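Local coordinates for protein Bpsl1147 (Burkholderia pseudomallei, PDB 5A4O) that probably binds DNA, single-stranded DNA in particular, as a bacterial homolog of the eukaryotic transcription coactivator PC4, at residues A3-A11 with Q19-W27. Numbering follows the deposited sequence.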
ATOM      1  N   ALA A   3      15.649   6.687   1.578  1.00 37.36           N
ATOM      2  CA  ALA A   3      14.542   6.025   0.888  1.00 35.58           C
ATOM      3  C   ALA A   3      14.071   6.829  -0.320  1.00 34.89           C
ATOM      4  O   ALA A   3      13.278   6.324  -1.129  1.00 35.73           O
ATOM      5  CB  ALA A   3      13.365   5.814   1.833  1.00 34.11           C
ATOM      6  N   TYR A   4      14.501   8.087  -0.406  1.00 34.45           N
ATOM      7  CA  TYR A   4      14.147   8.960  -1.534  1.00 37.23           C
ATOM      8  C   TYR A   4      15.123   8.900  -2.701  1.00 36.27           C
ATOM      9  O   TYR A   4      14.904   9.558  -3.728  1.00 34.78           O
ATOM     10  CB  TYR A   4      13.953  10.397  -1.040  1.00 37.07           C
ATOM     11  CG  TYR A   4      12.775  10.461  -0.105  1.00 38.46           C
ATOM     12  CD1 TYR A   4      11.474  10.570  -0.607  1.00 40.61           C
ATOM     13  CD2 TYR A   4      12.944  10.346   1.273  1.00 38.75           C
ATOM     14  CE1 TYR A   4      10.379  10.597   0.238  1.00 39.92           C
ATOM     15  CE2 TYR A   4      11.852  10.366   2.125  1.00 38.93           C
ATOM     16  CZ  TYR A   4      10.581  10.493   1.604  1.00 40.62           C
ATOM     17  OH  TYR A   4       9.510  10.527   2.452  1.00 40.75           O
ATOM     18  N   ASP A   5      16.177   8.097  -2.561  1.00 36.74           N
ATOM     19  CA  ASP A   5      17.115   7.863  -3.664  1.00 38.88           C
ATOM     20  C   ASP A   5      16.469   7.047  -4.812  1.00 41.63           C
ATOM     21  O   ASP A   5      16.711   7.326  -5.989  1.00 44.00           O
ATOM     22  CB  ASP A   5      18.378   7.161  -3.147  1.00 42.40           C
ATOM     23  CG  ASP A   5      19.150   7.997  -2.111  1.00 44.15           C
ATOM     24  OD1 ASP A   5      18.883   9.212  -1.995  1.00 45.76           O
ATOM     25  OD2 ASP A   5      20.036   7.446  -1.411  1.00 45.62           O
ATOM     26  N   SER A   6      15.611   6.090  -4.467  1.00 37.72           N
ATOM     27  CA  SER A   6      15.214   5.018  -5.393  1.00 39.28           C
ATOM     28  C   SER A   6      14.023   5.415  -6.306  1.00 36.63           C
ATOM     29  O   SER A   6      12.916   5.648  -5.822  1.00 38.40           O
ATOM     30  CB  SER A   6      14.885   3.754  -4.572  1.00 41.80           C
ATOM     31  OG  SER A   6      15.039   2.561  -5.327  1.00 43.10           O
ATOM     32  N   GLY A   7      14.257   5.485  -7.620  1.00 31.18           N
ATOM     33  CA  GLY A   7      13.229   5.909  -8.588  1.00 27.61           C
ATOM     34  C   GLY A   7      12.632   7.284  -8.280  1.00 25.46           C
ATOM     35  O   GLY A   7      13.213   8.091  -7.541  1.00 26.77           O
ATOM     36  N   LYS A   8      11.449   7.540  -8.811  1.00 22.57           N
ATOM     37  CA  LYS A   8      10.828   8.849  -8.665  1.00 20.26           C
ATOM     38  C   LYS A   8       9.836   8.914  -7.502  1.00 18.41           C
ATOM     39  O   LYS A   8       8.878   8.168  -7.481  1.00 16.92           O
ATOM     40  CB  LYS A   8      10.063   9.209  -9.918  1.00 22.66           C
ATOM     41  CG  LYS A   8       9.172  10.410  -9.654  1.00 23.26           C
ATOM     42  CD  LYS A   8       9.141  11.437 -10.724  1.00 24.87           C
ATOM     43  CE  LYS A   8       8.115  11.149 -11.762  1.00 24.67           C
ATOM     44  NZ  LYS A   8       7.660  12.445 -12.360  1.00 25.39           N
ATOM     45  N   THR A   9      10.009   9.845  -6.567  1.00 17.34           N
ATOM     46  CA  THR A   9       8.989  10.046  -5.550  1.00 17.19           C
ATOM     47  C   THR A   9       7.762  10.767  -6.158  1.00 16.82           C
ATOM     48  O   THR A   9       7.878  11.876  -6.636  1.00 17.67           O
ATOM     49  CB  THR A   9       9.556  10.862  -4.376  1.00 17.10           C
ATOM     50  OG1 THR A   9      10.651  10.139  -3.834  1.00 18.93           O
ATOM     51  CG2 THR A   9       8.502  11.038  -3.288  1.00 19.12           C
ATOM     52  N   ILE A  10       6.613  10.111  -6.180  1.00 15.05           N
ATOM     53  CA  ILE A  10       5.381  10.696  -6.714  1.00 16.14           C
ATOM     54  C   ILE A  10       4.686  11.440  -5.582  1.00 17.25           C
ATOM     55  O   ILE A  10       4.218  12.571  -5.762  1.00 19.93           O
ATOM     56  CB  ILE A  10       4.424   9.609  -7.249  1.00 15.78           C
ATOM     57  CG1 ILE A  10       5.099   8.693  -8.257  1.00 14.80           C
ATOM     58  CG2 ILE A  10       3.166  10.234  -7.845  1.00 15.68           C
ATOM     59  CD1 ILE A  10       5.699   9.368  -9.436  1.00 15.74           C
ATOM     60  N   ALA A  11       4.616  10.795  -4.420  1.00 16.54           N
ATOM     61  CA  ALA A  11       4.002  11.379  -3.222  1.00 16.81           C
ATOM     62  C   ALA A  11       4.569  10.860  -1.897  1.00 16.48           C
ATOM     63  O   ALA A  11       5.087   9.717  -1.758  1.00 14.82           O
ATOM     64  CB  ALA A  11       2.487  11.205  -3.252  1.00 16.39           C
ATOM     65  N   GLN A  19       7.414   8.818  10.430  1.00 16.71           N
ATOM     66  CA  GLN A  19       6.956   7.810   9.476  1.00 16.45           C
ATOM     67  C   GLN A  19       6.198   8.505   8.363  1.00 15.50           C
ATOM     68  O   GLN A  19       5.478   9.488   8.602  1.00 15.11           O
ATOM     69  CB  GLN A  19       6.002   6.821  10.140  1.00 18.35           C
ATOM     70  CG  GLN A  19       6.560   6.100  11.353  1.00 21.62           C
ATOM     71  CD  GLN A  19       5.825   4.818  11.659  1.00 25.11           C
ATOM     72  OE1 GLN A  19       4.610   4.702  11.492  1.00 28.32           O
ATOM     73  NE2 GLN A  19       6.578   3.824  12.117  1.00 31.07           N
ATOM     74  N   ARG A  20       6.369   8.005   7.150  1.00 15.24           N
ATOM     75  CA  ARG A  20       5.629   8.504   6.002  1.00 14.30           C
ATOM     76  C   ARG A  20       5.297   7.339   5.150  1.00 13.29           C
ATOM     77  O   ARG A  20       5.918   6.288   5.267  1.00 12.11           O
ATOM     78  CB  ARG A  20       6.477   9.476   5.197  1.00 14.75           C
ATOM     79  CG  ARG A  20       6.822  10.730   5.931  1.00 15.21           C
ATOM     80  CD  ARG A  20       7.689  11.623   5.057  1.00 16.54           C
ATOM     81  NE  ARG A  20       8.162  12.765   5.798  1.00 18.80           N
ATOM     82  CZ  ARG A  20       8.988  13.692   5.321  1.00 20.69           C
ATOM     83  NH1 ARG A  20       9.447  13.632   4.082  1.00 20.14           N
ATOM     84  NH2 ARG A  20       9.366  14.680   6.109  1.00 21.68           N
ATOM     85  N   ILE A  21       4.286   7.510   4.322  1.00 13.16           N
ATOM     86  CA  ILE A  21       3.989   6.548   3.281  1.00 13.85           C
ATOM     87  C   ILE A  21       4.481   7.157   1.962  1.00 12.98           C
ATOM     88  O   ILE A  21       3.949   8.182   1.509  1.00 13.17           O
ATOM     89  CB  ILE A  21       2.502   6.218   3.180  1.00 14.64           C
ATOM     90  CG1 ILE A  21       1.959   5.646   4.495  1.00 17.04           C
ATOM     91  CG2 ILE A  21       2.246   5.301   1.977  1.00 15.31           C
ATOM     92  CD1 ILE A  21       2.531   4.310   4.908  1.00 19.06           C
ATOM     93  N   ARG A  22       5.500   6.531   1.357  1.00 12.13           N
ATOM     94  CA  ARG A  22       6.091   7.015   0.103  1.00 12.10           C
ATOM     95  C   ARG A  22       5.551   6.238  -1.093  1.00 11.41           C
ATOM     96  O   ARG A  22       5.552   5.010  -1.101  1.00 10.92           O
ATOM     97  CB  ARG A  22       7.616   6.898   0.158  1.00 14.29           C
ATOM     98  CG  ARG A  22       8.326   7.392  -1.128  1.00 16.00           C
ATOM     99  CD  ARG A  22       9.864   7.303  -1.093  1.00 19.05           C
ATOM    100  NE  ARG A  22      10.496   7.748  -2.394  1.00 23.35           N
ATOM    101  CZ  ARG A  22      11.126   6.975  -3.311  1.00 22.96           C
ATOM    102  NH1 ARG A  22      11.301   5.669  -3.142  1.00 25.01           N
ATOM    103  NH2 ARG A  22      11.634   7.529  -4.412  1.00 24.38           N
ATOM    104  N   ILE A  23       5.065   6.958  -2.093  1.00 10.63           N
ATOM    105  CA  ILE A  23       4.543   6.358  -3.286  1.00 10.70           C
ATOM    106  C   ILE A  23       5.563   6.730  -4.323  1.00 11.01           C
ATOM    107  O   ILE A  23       5.833   7.924  -4.513  1.00 11.86           O
ATOM    108  CB  ILE A  23       3.158   6.937  -3.646  1.00 11.10           C
ATOM    109  CG1 ILE A  23       2.141   6.556  -2.539  1.00 11.45           C
ATOM    110  CG2 ILE A  23       2.693   6.415  -4.997  1.00 11.14           C
ATOM    111  CD1 ILE A  23       0.783   7.170  -2.719  1.00 12.13           C
ATOM    112  N   SER A  24       6.181   5.720  -4.926  1.00 10.73           N
ATOM    113  CA  SER A  24       7.267   5.933  -5.873  1.00 12.06           C
ATOM    114  C   SER A  24       7.016   5.112  -7.150  1.00 12.67           C
ATOM    115  O   SER A  24       6.216   4.176  -7.170  1.00 12.08           O
ATOM    116  CB  SER A  24       8.605   5.624  -5.216  1.00 13.01           C
ATOM    117  OG  SER A  24       8.703   4.254  -4.856  1.00 14.65           O
ATOM    118  N   HIS A  25       7.661   5.523  -8.224  1.00 13.87           N
ATOM    119  CA  HIS A  25       7.563   4.855  -9.495  1.00 14.82           C
ATOM    120  C   HIS A  25       8.973   4.581  -9.968  1.00 15.83           C
ATOM    121  O   HIS A  25       9.835   5.439  -9.872  1.00 15.15           O
ATOM    122  CB  HIS A  25       6.812   5.719 -10.516  1.00 15.84           C
ATOM    123  CG  HIS A  25       6.634   5.032 -11.827  1.00 16.44           C
ATOM    124  ND1 HIS A  25       7.583   5.092 -12.823  1.00 17.53           N
ATOM    125  CD2 HIS A  25       5.668   4.200 -12.282  1.00 17.16           C
ATOM    126  CE1 HIS A  25       7.192   4.351 -13.847  1.00 18.06           C
ATOM    127  NE2 HIS A  25       6.027   3.809 -13.547  1.00 18.08           N
ATOM    128  N   ARG A  26       9.241   3.369 -10.449  1.00 16.84           N
ATOM    129  CA  ARG A  26      10.542   3.112 -11.024  1.00 20.04           C
ATOM    130  C   ARG A  26      10.478   2.132 -12.186  1.00 18.36           C
ATOM    131  O   ARG A  26       9.454   1.455 -12.386  1.00 15.68           O
ATOM    132  CB  ARG A  26      11.529   2.625  -9.988  1.00 23.03           C
ATOM    133  CG  ARG A  26      11.162   1.327  -9.359  1.00 26.10           C
ATOM    134  CD  ARG A  26      12.140   0.954  -8.251  1.00 29.48           C
ATOM    135  NE  ARG A  26      12.303  -0.492  -8.242  1.00 34.59           N
ATOM    136  CZ  ARG A  26      11.407  -1.360  -7.775  1.00 37.73           C
ATOM    137  NH1 ARG A  26      10.270  -0.945  -7.230  1.00 38.25           N
ATOM    138  NH2 ARG A  26      11.669  -2.659  -7.832  1.00 41.55           N
ATOM    139  N   TRP A  27      11.547   2.141 -12.974  1.00 17.82           N
ATOM    140  CA  TRP A  27      11.676   1.231 -14.114  1.00 17.70           C
ATOM    141  C   TRP A  27      12.874   0.322 -13.894  1.00 16.67           C
ATOM    142  O   TRP A  27      13.902   0.730 -13.315  1.00 18.92           O
ATOM    143  CB  TRP A  27      11.910   2.031 -15.364  1.00 18.62           C
ATOM    144  CG  TRP A  27      10.811   2.934 -15.800  1.00 18.34           C
ATOM    145  CD1 TRP A  27      10.543   4.185 -15.357  1.00 17.84           C
ATOM    146  CD2 TRP A  27       9.893   2.665 -16.838  1.00 18.71           C
ATOM    147  NE1 TRP A  27       9.481   4.713 -16.053  1.00 18.59           N
ATOM    148  CE2 TRP A  27       9.063   3.784 -16.962  1.00 17.97           C
ATOM    149  CE3 TRP A  27       9.666   1.556 -17.655  1.00 19.23           C
ATOM    150  CZ2 TRP A  27       8.042   3.850 -17.895  1.00 19.65           C
ATOM    151  CZ3 TRP A  27       8.673   1.622 -18.590  1.00 20.30           C
ATOM    152  CH2 TRP A  27       7.863   2.764 -18.704  1.00 19.71           C
TER
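Lys-8 and His-25 form an antiparallel hydrogen-bonded pair at the start of the first beta hairpin of the PC4-like fold. Lys-8 N donates to His-25 O at 2.9 Å, and His-25 N returns a bond to Lys-8 O. Thr-9 and Ser-24 follow as a non-hydrogen-bonded pair. A classic beta bulge then shifts the register by one. Ile-10 and Ala-11 both face Ile-23, and their two N atoms share Ile-23 O. The pairing resumes with Ile-23 N bonded to Ala-11 O at 2.8 Å. Near the bulge, the Ile-10 side chain runs beside His-25, with CD1 4.0 Å from His-25 CB. Ile-10 and Ala-11 also pack on Leu-70 and Gly-67 of the second subunit, so this part of the hairpin takes part in the contact between the two subunits.

Residues 3-7 curl around the end of Arg-22. The Arg-22 chain is fully extended from CG to NE, with CG anti to the backbone N (chi1 -180°), and this carries the guanidinium into the turn. Arg-22 NE and NH2 grip Thr-9 OG1 side-on, each at 2.8 Å. Arg-22 NH2 also donates to Ser-6 O, which lies in the guanidinium plane, while the nitrogen itself stands above the plane of the carbonyl. NH1 adds a weak bond to the same oxygen. Ser-24 CB lies against one guanidinium face, and Tyr-4 CA and the Ala-3 carbonyl carbon lie over the other, all three toward the rim. These contacts should fix the rotation of the group. Beyond it, Tyr-4 crosses Arg-20 at about a right angle. Arg-20 makes a salt bridge to Asp-12. The Tyr-4 ring and the Arg-22 chain slide past each other in opposite directions, with Tyr-4 CE1 3.6 Å from Arg-22 CD, while Tyr-4 OH reaches within 3.4 Å of Arg-20 CD.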